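Local coordinates for putative lipoprotein (Parabacteroides distasonis, PDB 4FVS), which is of unknown function but, as a putative exported lipoprotein related to the LolA and LolB lipoprotein carriers, may bind lipid or a lipoprotein, at residues T59-K63 with M92-V96; Q45-Y51 with G64-C70; E12-R18 with V30-D36. All coordinates share one frame; numbering follows the deposited sequence.

Interaction 1 of 3, residues T59-K63 with M92-V96; sequences TIVNK and MNTNV
The backbone of V61-N62 runs close beside that of N93-T94, with CA atoms 4.7 Å apart for V61 and N93 and 4.5 Å apart for N62 and T94, yet no backbone hydrogen bond crosses between them. One side-chain amide does that work instead. With its CG anti to the backbone N (chi1 -152°), N62 carries its amide to the second segment, where ND2 donates to N93 O at 3.0 Å and to V96 O, also at 3.0 Å. Both carbonyls lie close to the amide plane, so the two N-H groups fix the rotation of the amide, while N62 OD1 is taken by the hydroxyl of Y51. These carbonyls belong to the first and last residues of a type I beta turn, N93 to V96. N93 O also accepts from V96 N, on the opposite face of its plane from N62 ND2, and N93 OD1 accepts from N95 N in an Asx turn. At the bulged start of strand 60-71, where V61 and N62 face Y53 in a classic beta bulge, this amide holds the surface turn leading from helix 86-89 into strand 96-98. The SE of selenomethionine M92 packs against N62 CB and CG at 3.9 Å. K63 bends at its last torsion (chi4 -82°) and packs across the T94 methyl, with NZ 3.5 Å and CG 3.7 Å from T94 CG2.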
ATOM      1  N   THR A  59       0.823  17.184 -12.746  1.00 52.88           N
ATOM      2  CA  THR A  59      -0.601  17.433 -12.498  1.00 51.72           C
ATOM      3  C   THR A  59      -1.137  16.416 -11.453  1.00 53.64           C
ATOM      4  O   THR A  59      -0.744  15.260 -11.472  1.00 52.70           O
ATOM      5  CB  THR A  59      -1.401  17.385 -13.802  1.00 57.78           C
ATOM      6  OG1 THR A  59      -1.067  16.194 -14.512  1.00 61.81           O
ATOM      7  CG2 THR A  59      -1.147  18.563 -14.698  1.00 55.59           C
ATOM      8  N   ILE A  60      -2.001  16.868 -10.532  1.00 49.40           N
ATOM      9  CA  ILE A  60      -2.572  16.052  -9.463  1.00 47.19           C
ATOM     10  C   ILE A  60      -3.609  15.080 -10.039  1.00 55.41           C
ATOM     11  O   ILE A  60      -4.478  15.503 -10.818  1.00 59.54           O
ATOM     12  CB  ILE A  60      -3.198  16.947  -8.349  1.00 50.04           C
ATOM     13  CG1 ILE A  60      -2.189  18.000  -7.847  1.00 51.50           C
ATOM     14  CG2 ILE A  60      -3.725  16.082  -7.187  1.00 48.78           C
ATOM     15  CD1 ILE A  60      -2.773  19.249  -7.244  1.00 64.42           C
ATOM     16  N   VAL A  61      -3.532  13.790  -9.646  1.00 48.88           N
ATOM     17  CA  VAL A  61      -4.475  12.755 -10.088  1.00 46.13           C
ATOM     18  C   VAL A  61      -5.279  12.289  -8.879  1.00 53.06           C
ATOM     19  O   VAL A  61      -6.392  11.820  -9.046  1.00 55.54           O
ATOM     20  CB  VAL A  61      -3.836  11.571 -10.856  1.00 47.15           C
ATOM     21  CG1 VAL A  61      -2.953  12.086 -11.976  1.00 47.07           C
ATOM     22  CG2 VAL A  61      -3.038  10.650  -9.940  1.00 46.01           C
ATOM     23  N   ASN A  62      -4.733  12.403  -7.670  1.00 49.54           N
ATOM     24  CA  ASN A  62      -5.449  12.052  -6.445  1.00 48.72           C
ATOM     25  C   ASN A  62      -4.738  12.629  -5.266  1.00 53.32           C
ATOM     26  O   ASN A  62      -3.516  12.753  -5.271  1.00 55.06           O
ATOM     27  CB  ASN A  62      -5.624  10.531  -6.265  1.00 47.90           C
ATOM     28  CG  ASN A  62      -6.850  10.153  -5.465  1.00 64.76           C
ATOM     29  OD1 ASN A  62      -6.781   9.628  -4.336  1.00 55.17           O
ATOM     30  ND2 ASN A  62      -8.019  10.418  -6.043  1.00 53.29           N
ATOM     31  N   LYS A  63      -5.506  12.977  -4.258  1.00 49.22           N
ATOM     32  CA  LYS A  63      -5.010  13.509  -3.005  1.00 50.09           C
ATOM     33  C   LYS A  63      -5.960  13.041  -1.919  1.00 53.73           C
ATOM     34  O   LYS A  63      -7.159  12.866  -2.175  1.00 54.80           O
ATOM     35  CB  LYS A  63      -4.842  15.059  -3.034  1.00 54.05           C
ATOM     36  CG  LYS A  63      -6.114  15.845  -3.349  1.00 68.61           C
ATOM     37  CD  LYS A  63      -5.996  17.322  -3.046  1.00 81.37           C
ATOM     38  CE  LYS A  63      -7.318  18.054  -3.208  1.00 91.23           C
ATOM     39  NZ  LYS A  63      -7.609  18.412  -4.619  1.00 93.38           N
HETATM   40  N   MSE A  92      -7.461   7.240 -12.377  1.00 68.53           N
HETATM   41  CA  MSE A  92      -7.865   8.136 -11.314  1.00 65.33           C
HETATM   42  C   MSE A  92      -7.786   9.608 -11.612  1.00 69.29           C
HETATM   43  O   MSE A  92      -6.863  10.115 -12.264  1.00 69.98           O
HETATM   44  CB  MSE A  92      -7.009   7.909 -10.079  1.00 65.21           C
HETATM   45  CG  MSE A  92      -7.570   6.932  -9.128  1.00 71.05           C
HETATM   46 SE   MSE A  92      -6.389   6.994  -7.622  0.75 79.32          SE
HETATM   47  CE  MSE A  92      -7.121   5.723  -6.384  1.00 75.44           C
ATOM     48  N   ASN A  93      -8.784  10.285 -11.029  1.00 62.95           N
ATOM     49  CA  ASN A  93      -9.016  11.712 -10.946  1.00 62.09           C
ATOM     50  C   ASN A  93      -9.258  12.006  -9.459  1.00 65.14           C
ATOM     51  O   ASN A  93      -9.287  11.072  -8.656  1.00 62.58           O
ATOM     52  CB  ASN A  93     -10.143  12.162 -11.872  1.00 57.00           C
ATOM     53  CG  ASN A  93     -11.497  11.674 -11.501  1.00 68.88           C
ATOM     54  OD1 ASN A  93     -12.095  12.160 -10.550  1.00 63.74           O
ATOM     55  ND2 ASN A  93     -12.049  10.749 -12.279  1.00 63.08           N
ATOM     56  N   THR A  94      -9.369  13.270  -9.073  1.00 65.27           N
ATOM     57  CA  THR A  94      -9.464  13.628  -7.653  1.00 66.80           C
ATOM     58  C   THR A  94     -10.829  13.289  -7.031  1.00 71.37           C
ATOM     59  O   THR A  94     -10.924  13.262  -5.798  1.00 71.51           O
ATOM     60  CB  THR A  94      -9.127  15.090  -7.448  1.00 81.69           C
ATOM     61  OG1 THR A  94      -8.155  15.443  -8.429  1.00 80.98           O
ATOM     62  CG2 THR A  94      -8.550  15.345  -6.061  1.00 85.48           C
ATOM     63  N   ASN A  95     -11.849  12.972  -7.858  1.00 68.40           N
ATOM     64  CA  ASN A  95     -13.178  12.569  -7.374  1.00 68.62           C
ATOM     65  C   ASN A  95     -13.194  11.097  -7.003  1.00 66.11           C
ATOM     66  O   ASN A  95     -14.119  10.643  -6.344  1.00 67.07           O
ATOM     67  CB  ASN A  95     -14.264  12.852  -8.411  1.00 72.73           C
ATOM     68  CG  ASN A  95     -14.447  14.304  -8.725  1.00 88.95           C
ATOM     69  OD1 ASN A  95     -14.373  15.176  -7.840  1.00 78.15           O
ATOM     70  ND2 ASN A  95     -14.726  14.574  -9.996  1.00 82.19           N
ATOM     71  N   VAL A  96     -12.166  10.358  -7.416  1.00 57.09           N
ATOM     72  CA  VAL A  96     -12.037   8.936  -7.138  1.00 53.28           C
ATOM     73  C   VAL A  96     -11.650   8.727  -5.666  1.00 58.96           C
ATOM     74  O   VAL A  96     -10.676   9.309  -5.177  1.00 58.98           O
ATOM     75  CB  VAL A  96     -11.044   8.274  -8.096  1.00 53.65           C
ATOM     76  CG1 VAL A  96     -10.891   6.800  -7.786  1.00 51.98           C
ATOM     77  CG2 VAL A  96     -11.486   8.464  -9.536  1.00 54.31           C
TER
HETATM   78  O   HOH W   1      -9.788  10.677  -2.323  1.00 53.71           O

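Interaction 2 of 3, residues Q45-Y51 with G64-C70; sequences QEVEADY and GDIKAYC
E46 to Y51 pair with Y69 to G64 in a regular antiparallel ladder: V47/A68, A49/I66 and Y51/G64 are hydrogen-bonded pairs, E46/Y69, E48/K67 and D50/D65 non-hydrogen-bonded ones. Its two faces differ sharply. The close-packed face carries V47, A49, Y51, I66 and A68, all buried. The Y51 ring lies over the next strand, with G64 CA 3.9 Å from its centroid and 21° off the ring normal, a CH-pi contact that the missing side chain of G64 permits. Y51 CG sits between its backbone N and carbonyl carbon (chi1 69°), which folds the ring over G64. Beside it, A49 CB meets I66 CG2 at 4.1 Å. The other face is looser and partly open to solvent. K67 extends between two glutamates; its NZ makes a salt bridge to E46 OE2 at 3.0 Å, from above the carboxylate plane, whereas E48 OE1 stays 4.4 Å from K67 NZ. D65 OD2 lies 4.4 Å from both E48 OE2 and D50 OD1, so these acids would probably repel one another. The strands form a hairpin flanked by 27-41 beside 44-54 and 74-78 beside 60-71, and the C70-C4 disulfide ties its far end to the N-terminal segment.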
ATOM      1  N   GLN A  45       0.221   3.418  19.110  1.00 90.85           N
ATOM      2  CA  GLN A  45       0.397   4.681  18.394  1.00 89.42           C
ATOM      3  C   GLN A  45      -0.548   4.805  17.213  1.00 87.22           C
ATOM      4  O   GLN A  45      -0.882   3.800  16.605  1.00 84.63           O
ATOM      5  CB  GLN A  45       1.843   4.771  17.890  1.00 90.42           C
ATOM      6  CG  GLN A  45       2.322   6.186  17.606  1.00102.01           C
ATOM      7  CD  GLN A  45       3.767   6.215  17.204  1.00119.27           C
ATOM      8  OE1 GLN A  45       4.555   7.029  17.706  1.00116.31           O
ATOM      9  NE2 GLN A  45       4.151   5.324  16.295  1.00109.17           N
ATOM     10  N   GLU A  46      -0.948   6.037  16.866  1.00 81.65           N
ATOM     11  CA  GLU A  46      -1.781   6.327  15.697  1.00 77.61           C
ATOM     12  C   GLU A  46      -1.085   7.406  14.867  1.00 78.57           C
ATOM     13  O   GLU A  46      -0.567   8.367  15.433  1.00 82.00           O
ATOM     14  CB  GLU A  46      -3.202   6.742  16.105  1.00 80.49           C
ATOM     15  CG  GLU A  46      -4.204   6.676  14.962  1.00 90.74           C
ATOM     16  CD  GLU A  46      -5.677   6.555  15.328  1.00116.32           C
ATOM     17  OE1 GLU A  46      -6.021   6.696  16.526  1.00103.59           O
ATOM     18  OE2 GLU A  46      -6.490   6.305  14.408  1.00113.91           O
ATOM     19  N   VAL A  47      -0.996   7.215  13.548  1.00 69.03           N
ATOM     20  CA  VAL A  47      -0.326   8.161  12.644  1.00 67.18           C
ATOM     21  C   VAL A  47      -1.266   8.509  11.489  1.00 67.09           C
ATOM     22  O   VAL A  47      -1.894   7.618  10.915  1.00 64.28           O
ATOM     23  CB  VAL A  47       1.038   7.612  12.125  1.00 69.18           C
ATOM     24  CG1 VAL A  47       1.581   8.432  10.958  1.00 67.76           C
ATOM     25  CG2 VAL A  47       2.068   7.553  13.243  1.00 71.75           C
ATOM     26  N   GLU A  48      -1.363   9.806  11.161  1.00 62.85           N
ATOM     27  CA  GLU A  48      -2.154  10.284  10.039  1.00 60.71           C
ATOM     28  C   GLU A  48      -1.210  10.998   9.049  1.00 62.60           C
ATOM     29  O   GLU A  48      -0.530  11.951   9.420  1.00 63.82           O
ATOM     30  CB  GLU A  48      -3.317  11.196  10.496  1.00 64.02           C
ATOM     31  CG  GLU A  48      -4.285  11.494   9.360  1.00 70.23           C
ATOM     32  CD  GLU A  48      -5.594  12.200   9.611  1.00 92.55           C
ATOM     33  OE1 GLU A  48      -6.518  11.476  10.029  1.00102.97           O
ATOM     34  OE2 GLU A  48      -5.786  13.316   9.070  1.00 83.97           O
ATOM     35  N   ALA A  49      -1.161  10.519   7.810  1.00 55.11           N
ATOM     36  CA  ALA A  49      -0.321  11.097   6.770  1.00 53.85           C
ATOM     37  C   ALA A  49      -1.135  11.573   5.571  1.00 57.76           C
ATOM     38  O   ALA A  49      -2.159  10.971   5.252  1.00 56.01           O
ATOM     39  CB  ALA A  49       0.698  10.077   6.313  1.00 52.17           C
ATOM     40  N   ASP A  50      -0.679  12.666   4.924  1.00 55.11           N
ATOM     41  CA  ASP A  50      -1.267  13.209   3.699  1.00 54.46           C
ATOM     42  C   ASP A  50      -0.549  12.646   2.506  1.00 52.34           C
ATOM     43  O   ASP A  50       0.646  12.360   2.595  1.00 49.73           O
ATOM     44  CB  ASP A  50      -1.226  14.746   3.653  1.00 60.43           C
ATOM     45  CG  ASP A  50      -2.287  15.397   4.495  1.00 87.71           C
ATOM     46  OD1 ASP A  50      -3.480  15.236   4.168  1.00 89.09           O
ATOM     47  OD2 ASP A  50      -1.925  16.110   5.458  1.00103.58           O
ATOM     48  N   TYR A  51      -1.271  12.456   1.390  1.00 47.76           N
ATOM     49  CA  TYR A  51      -0.651  11.964   0.169  1.00 46.01           C
ATOM     50  C   TYR A  51      -1.139  12.772  -1.008  1.00 51.84           C
ATOM     51  O   TYR A  51      -2.249  13.295  -0.985  1.00 51.84           O
ATOM     52  CB  TYR A  51      -0.886  10.457  -0.043  1.00 45.02           C
ATOM     53  CG  TYR A  51      -2.308  10.045  -0.360  1.00 46.88           C
ATOM     54  CD1 TYR A  51      -2.799  10.113  -1.661  1.00 47.60           C
ATOM     55  CD2 TYR A  51      -3.126   9.478   0.616  1.00 48.21           C
ATOM     56  CE1 TYR A  51      -4.090   9.697  -1.972  1.00 46.95           C
ATOM     57  CE2 TYR A  51      -4.424   9.052   0.312  1.00 48.87           C
ATOM     58  CZ  TYR A  51      -4.900   9.163  -0.987  1.00 56.96           C
ATOM     59  OH  TYR A  51      -6.175   8.754  -1.314  1.00 65.09           O
ATOM     60  N   GLY A  64      -5.407  12.813  -0.737  1.00 47.68           N
ATOM     61  CA  GLY A  64      -6.150  12.354   0.418  1.00 46.49           C
ATOM     62  C   GLY A  64      -5.242  12.143   1.601  1.00 50.83           C
ATOM     63  O   GLY A  64      -4.096  12.601   1.593  1.00 50.59           O
ATOM     64  N   ASP A  65      -5.742  11.429   2.610  1.00 48.82           N
ATOM     65  CA  ASP A  65      -4.998  11.114   3.820  1.00 50.15           C
ATOM     66  C   ASP A  65      -5.126   9.607   4.160  1.00 51.76           C
ATOM     67  O   ASP A  65      -6.093   8.954   3.763  1.00 48.95           O
ATOM     68  CB  ASP A  65      -5.439  11.998   4.989  1.00 55.75           C
ATOM     69  CG  ASP A  65      -6.929  12.188   5.154  1.00 74.42           C
ATOM     70  OD1 ASP A  65      -7.619  11.198   5.518  1.00 74.01           O
ATOM     71  OD2 ASP A  65      -7.399  13.343   4.995  1.00 87.50           O
ATOM     72  N   ILE A  66      -4.119   9.069   4.851  1.00 49.20           N
ATOM     73  CA  ILE A  66      -4.058   7.661   5.200  1.00 49.77           C
ATOM     74  C   ILE A  66      -3.719   7.528   6.671  1.00 57.13           C
ATOM     75  O   ILE A  66      -2.894   8.286   7.188  1.00 59.47           O
ATOM     76  CB  ILE A  66      -3.069   6.885   4.279  1.00 52.62           C
ATOM     77  CG1 ILE A  66      -3.168   5.360   4.498  1.00 54.56           C
ATOM     78  CG2 ILE A  66      -1.632   7.378   4.386  1.00 54.71           C
ATOM     79  CD1 ILE A  66      -3.118   4.545   3.254  1.00 68.13           C
ATOM     80  N   LYS A  67      -4.411   6.605   7.365  1.00 54.04           N
ATOM     81  CA  LYS A  67      -4.190   6.359   8.793  1.00 55.07           C
ATOM     82  C   LYS A  67      -3.483   5.015   9.007  1.00 55.36           C
ATOM     83  O   LYS A  67      -3.696   4.070   8.264  1.00 52.32           O
ATOM     84  CB  LYS A  67      -5.496   6.418   9.597  1.00 58.67           C
ATOM     85  CG  LYS A  67      -5.831   7.797  10.135  1.00 75.98           C
ATOM     86  CD  LYS A  67      -6.799   7.714  11.316  1.00 92.90           C
ATOM     87  CE  LYS A  67      -6.929   9.028  12.068  1.00106.44           C
ATOM     88  NZ  LYS A  67      -7.695   8.887  13.333  1.00117.31           N
ATOM     89  N   ALA A  68      -2.586   4.981   9.976  1.00 54.83           N
ATOM     90  CA  ALA A  68      -1.830   3.802  10.395  1.00 56.24           C
ATOM     91  C   ALA A  68      -1.830   3.743  11.895  1.00 65.75           C
ATOM     92  O   ALA A  68      -1.712   4.792  12.536  1.00 66.06           O
ATOM     93  CB  ALA A  68      -0.400   3.853   9.868  1.00 56.51           C
ATOM     94  N   TYR A  69      -1.982   2.545  12.478  1.00 66.53           N
ATOM     95  CA  TYR A  69      -1.979   2.460  13.937  1.00 70.70           C
ATOM     96  C   TYR A  69      -1.535   1.099  14.471  1.00 70.40           C
ATOM     97  O   TYR A  69      -1.569   0.097  13.764  1.00 64.92           O
ATOM     98  CB  TYR A  69      -3.374   2.801  14.520  1.00 75.64           C
ATOM     99  CG  TYR A  69      -4.488   1.933  13.992  1.00 79.20           C
ATOM    100  CD1 TYR A  69      -4.787   0.711  14.591  1.00 83.09           C
ATOM    101  CD2 TYR A  69      -5.273   2.347  12.922  1.00 78.93           C
ATOM    102  CE1 TYR A  69      -5.814  -0.098  14.110  1.00 84.53           C
ATOM    103  CE2 TYR A  69      -6.303   1.547  12.431  1.00 79.56           C
ATOM    104  CZ  TYR A  69      -6.561   0.314  13.019  1.00 90.86           C
ATOM    105  OH  TYR A  69      -7.571  -0.499  12.555  1.00 95.14           O
ATOM    106  N   CYS A  70      -1.109   1.117  15.743  1.00 71.65           N
ATOM    107  CA  CYS A  70      -0.786  -0.014  16.604  1.00 74.21           C
ATOM    108  C   CYS A  70      -1.890  -0.152  17.637  1.00 77.66           C
ATOM    109  O   CYS A  70      -2.255   0.836  18.279  1.00 79.41           O
ATOM    110  CB  CYS A  70       0.575   0.149  17.276  1.00 78.50           C
ATOM    111  SG  CYS A  70       1.942  -0.644  16.392  1.00 81.89           S
TER

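Interaction 3 of 3, residues E12-R18 with V30-D36; sequences EGTVWVR and VMSYQVD
The planes of the W16 five-membered ring and the Y33 ring are 5° apart, but the rings are displaced. Over the centre of the indole six-membered ring sits Y33 CB, 3.3 Å from the centroid, a CH-pi contact; the phenol ring slides off toward the five-membered ring, their centroids 4.6 Å apart, so overlap is slight. A chi1 of 65° swings the indole across to Y33, and its CZ3 then meets V35 CG2 at 3.7 Å. The R18 guanidinium has M31 CE over one face and Y33 OH at its edge, 3.1 Å from R18 NH1 but too poorly angled for a hydrogen bond. The polar ends are held elsewhere: R18 NH2 by T209 and Y33 OH by Y53. Replacing W16 by an alanine is likely to leave Y33 CB and the V35 methyl without the indole surface they pack on, and the tyrosine ring freer to shift. Backbone bonds pair W16 with Y33 and R18 with M31, and G13 N reaches V35 O at 2.9 Å. This hairpin of strands 15-22 and 27-41 lies between strands 205-214 and 44-54, and the ring of F8 meets W16 edge-to-face.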
ATOM      1  N   GLU A  12       6.522  13.203  12.931  1.00 79.73           N
ATOM      2  CA  GLU A  12       5.782  14.352  12.410  1.00 80.17           C
ATOM      3  C   GLU A  12       6.672  15.173  11.468  1.00 83.62           C
ATOM      4  O   GLU A  12       7.815  15.482  11.810  1.00 85.87           O
ATOM      5  CB  GLU A  12       5.255  15.208  13.571  1.00 85.88           C
ATOM      6  CG  GLU A  12       4.071  16.102  13.220  1.00102.57           C
ATOM      7  CD  GLU A  12       3.399  16.806  14.388  1.00139.39           C
ATOM      8  OE1 GLU A  12       2.932  16.111  15.321  1.00138.15           O
ATOM      9  OE2 GLU A  12       3.277  18.052  14.334  1.00140.67           O
ATOM     10  N   GLY A  13       6.156  15.445  10.272  1.00 77.26           N
ATOM     11  CA  GLY A  13       6.853  16.219   9.248  1.00 77.64           C
ATOM     12  C   GLY A  13       7.718  15.428   8.282  1.00 79.55           C
ATOM     13  O   GLY A  13       8.289  16.008   7.347  1.00 79.73           O
ATOM     14  N   THR A  14       7.837  14.099   8.503  1.00 72.43           N
ATOM     15  CA  THR A  14       8.618  13.219   7.640  1.00 68.70           C
ATOM     16  C   THR A  14       7.943  13.180   6.290  1.00 67.14           C
ATOM     17  O   THR A  14       6.721  13.067   6.214  1.00 65.94           O
ATOM     18  CB  THR A  14       8.761  11.838   8.282  1.00 73.32           C
ATOM     19  OG1 THR A  14       9.552  11.978   9.457  1.00 77.63           O
ATOM     20  CG2 THR A  14       9.397  10.808   7.364  1.00 69.72           C
ATOM     21  N   VAL A  15       8.734  13.331   5.230  1.00 60.28           N
ATOM     22  CA  VAL A  15       8.264  13.286   3.850  1.00 55.17           C
ATOM     23  C   VAL A  15       8.931  12.106   3.127  1.00 57.23           C
ATOM     24  O   VAL A  15      10.059  11.730   3.448  1.00 57.78           O
ATOM     25  CB  VAL A  15       8.490  14.626   3.085  1.00 58.43           C
ATOM     26  CG1 VAL A  15       7.586  15.735   3.603  1.00 58.99           C
ATOM     27  CG2 VAL A  15       9.949  15.058   3.108  1.00 60.39           C
ATOM     28  N   TRP A  16       8.220  11.512   2.172  1.00 52.66           N
ATOM     29  CA  TRP A  16       8.755  10.434   1.360  1.00 52.14           C
ATOM     30  C   TRP A  16       8.083  10.427  -0.005  1.00 50.77           C
ATOM     31  O   TRP A  16       7.033  11.044  -0.204  1.00 47.98           O
ATOM     32  CB  TRP A  16       8.679   9.047   2.037  1.00 51.90           C
ATOM     33  CG  TRP A  16       7.341   8.441   2.330  1.00 51.63           C
ATOM     34  CD1 TRP A  16       6.808   7.340   1.728  1.00 52.96           C
ATOM     35  CD2 TRP A  16       6.479   8.755   3.431  1.00 51.92           C
ATOM     36  NE1 TRP A  16       5.624   6.996   2.335  1.00 52.32           N
ATOM     37  CE2 TRP A  16       5.407   7.834   3.399  1.00 54.64           C
ATOM     38  CE3 TRP A  16       6.461   9.772   4.394  1.00 55.49           C
ATOM     39  CZ2 TRP A  16       4.340   7.893   4.299  1.00 53.70           C
ATOM     40  CZ3 TRP A  16       5.394   9.835   5.279  1.00 57.23           C
ATOM     41  CH2 TRP A  16       4.350   8.904   5.228  1.00 55.62           C
ATOM     42  N   VAL A  17       8.775   9.820  -0.978  1.00 46.12           N
ATOM     43  CA  VAL A  17       8.346   9.724  -2.359  1.00 42.85           C
ATOM     44  C   VAL A  17       8.516   8.311  -2.820  1.00 46.90           C
ATOM     45  O   VAL A  17       9.610   7.749  -2.707  1.00 50.20           O
ATOM     46  CB  VAL A  17       9.100  10.699  -3.312  1.00 47.07           C
ATOM     47  CG1 VAL A  17       8.544  10.611  -4.744  1.00 45.17           C
ATOM     48  CG2 VAL A  17       9.035  12.133  -2.816  1.00 48.09           C
ATOM     49  N   ARG A  18       7.432   7.741  -3.345  1.00 40.58           N
ATOM     50  CA  ARG A  18       7.370   6.440  -4.008  1.00 38.86           C
ATOM     51  C   ARG A  18       7.020   6.716  -5.448  1.00 46.21           C
ATOM     52  O   ARG A  18       6.125   7.542  -5.690  1.00 46.67           O
ATOM     53  CB  ARG A  18       6.361   5.485  -3.338  1.00 32.08           C
ATOM     54  CG  ARG A  18       6.900   4.877  -2.052  1.00 41.44           C
ATOM     55  CD  ARG A  18       5.890   4.069  -1.255  1.00 42.31           C
ATOM     56  NE  ARG A  18       5.335   2.959  -2.029  1.00 50.23           N
ATOM     57  CZ  ARG A  18       4.043   2.836  -2.305  1.00 58.81           C
ATOM     58  NH1 ARG A  18       3.173   3.720  -1.842  1.00 38.74           N
ATOM     59  NH2 ARG A  18       3.608   1.808  -3.013  1.00 53.05           N
ATOM     60  N   VAL A  30       3.903   9.594  -9.528  1.00 45.66           N
ATOM     61  CA  VAL A  30       4.716  10.067  -8.404  1.00 45.72           C
ATOM     62  C   VAL A  30       3.790  10.111  -7.171  1.00 50.32           C
ATOM     63  O   VAL A  30       2.699  10.688  -7.237  1.00 50.73           O
ATOM     64  CB  VAL A  30       5.403  11.417  -8.690  1.00 48.99           C
ATOM     65  CG1 VAL A  30       6.275  11.850  -7.516  1.00 48.64           C
ATOM     66  CG2 VAL A  30       6.221  11.341  -9.978  1.00 49.78           C
HETATM   67  N   MSE A  31       4.192   9.451  -6.081  1.00 45.65           N
HETATM   68  CA  MSE A  31       3.380   9.389  -4.874  1.00 44.20           C
HETATM   69  C   MSE A  31       4.130  10.040  -3.729  1.00 48.53           C
HETATM   70  O   MSE A  31       5.116   9.467  -3.233  1.00 49.97           O
HETATM   71  CB  MSE A  31       3.010   7.949  -4.578  1.00 44.84           C
HETATM   72  CG  MSE A  31       2.202   7.338  -5.720  1.00 50.42           C
HETATM   73 SE   MSE A  31       1.977   5.443  -5.688  0.75 56.48          SE
HETATM   74  CE  MSE A  31       3.876   4.932  -6.105  1.00 54.08           C
ATOM     75  N   SER A  32       3.690  11.273  -3.355  1.00 41.98           N
ATOM     76  CA  SER A  32       4.323  12.060  -2.312  1.00 43.89           C
ATOM     77  C   SER A  32       3.511  12.019  -1.041  1.00 50.12           C
ATOM     78  O   SER A  32       2.296  12.222  -1.074  1.00 50.88           O
ATOM     79  CB  SER A  32       4.516  13.490  -2.770  1.00 48.30           C
ATOM     80  OG  SER A  32       5.234  13.485  -3.988  1.00 57.13           O
ATOM     81  N   TYR A  33       4.181  11.747   0.080  1.00 47.21           N
ATOM     82  CA  TYR A  33       3.539  11.624   1.382  1.00 48.20           C
ATOM     83  C   TYR A  33       4.193  12.485   2.424  1.00 54.52           C
ATOM     84  O   TYR A  33       5.346  12.892   2.265  1.00 54.88           O
ATOM     85  CB  TYR A  33       3.600  10.175   1.884  1.00 48.65           C
ATOM     86  CG  TYR A  33       2.925   9.116   1.049  1.00 48.01           C
ATOM     87  CD1 TYR A  33       3.541   8.598  -0.088  1.00 48.43           C
ATOM     88  CD2 TYR A  33       1.754   8.504   1.485  1.00 48.44           C
ATOM     89  CE1 TYR A  33       2.945   7.577  -0.836  1.00 46.29           C
ATOM     90  CE2 TYR A  33       1.153   7.479   0.751  1.00 47.99           C
ATOM     91  CZ  TYR A  33       1.762   7.005  -0.399  1.00 54.54           C
ATOM     92  OH  TYR A  33       1.179   5.979  -1.092  1.00 59.26           O
ATOM     93  N   GLN A  34       3.468  12.711   3.526  1.00 52.40           N
ATOM     94  CA  GLN A  34       3.958  13.452   4.671  1.00 55.74           C
ATOM     95  C   GLN A  34       3.181  13.111   5.950  1.00 63.78           C
ATOM     96  O   GLN A  34       1.956  13.170   5.947  1.00 63.74           O
ATOM     97  CB  GLN A  34       3.902  14.957   4.429  1.00 58.49           C
ATOM     98  CG  GLN A  34       4.576  15.691   5.579  1.00 72.92           C
ATOM     99  CD  GLN A  34       4.460  17.165   5.480  1.00 84.21           C
ATOM    100  OE1 GLN A  34       3.421  17.705   5.084  1.00 79.14           O
ATOM    101  NE2 GLN A  34       5.504  17.838   5.923  1.00 73.60           N
ATOM    102  N   VAL A  35       3.895  12.807   7.047  1.00 63.39           N
ATOM    103  CA  VAL A  35       3.279  12.559   8.354  1.00 65.39           C
ATOM    104  C   VAL A  35       2.744  13.896   8.889  1.00 75.46           C
ATOM    105  O   VAL A  35       3.530  14.794   9.189  1.00 77.91           O
ATOM    106  CB  VAL A  35       4.242  11.886   9.359  1.00 69.67           C
ATOM    107  CG1 VAL A  35       3.583  11.730  10.724  1.00 70.78           C
ATOM    108  CG2 VAL A  35       4.737  10.544   8.836  1.00 66.51           C
ATOM    109  N   ASP A  36       1.420  14.028   8.969  1.00 74.26           N
ATOM    110  CA  ASP A  36       0.777  15.245   9.434  1.00 78.48           C
ATOM    111  C   ASP A  36       0.643  15.229  10.967  1.00 86.25           C
ATOM    112  O   ASP A  36       1.037  16.203  11.602  1.00 90.52           O
ATOM    113  CB  ASP A  36      -0.591  15.430   8.750  1.00 80.08           C
ATOM    114  CG  ASP A  36      -1.176  16.838   8.788  1.00105.53           C
ATOM    115  OD1 ASP A  36      -0.580  17.726   9.456  1.00111.24           O
ATOM    116  OD2 ASP A  36      -2.222  17.058   8.140  1.00115.04           O
TER

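In the fold
Interactions 3 and 2 lie on four strands that follow one another in antiparallel order, 15-22, 27-41, 44-54 and 60-71; interaction 1 ties the start of the last to the turn that leads into strand 96-98. Interactions 2 and 3, centres about 11 Å apart, meet where Q34 O lies 2.9 Å from D50 N, a probable hydrogen bond, and where Y51 CB packs on Y33 CD2 at 3.6 Å. Interactions 1 and 2, centres about 19 Å apart, both use strand 60-71 and are joined where Y51 OH lies 3.2 Å from N62 OD1. Interactions 1 and 3, centres about 17 Å and nearest atoms about 6 Å apart, do not touch. W16, Y33, Y51 and I66 thus belong to one buried sheet face, consistent with the lipid-binding concavity of LolA-like relatives.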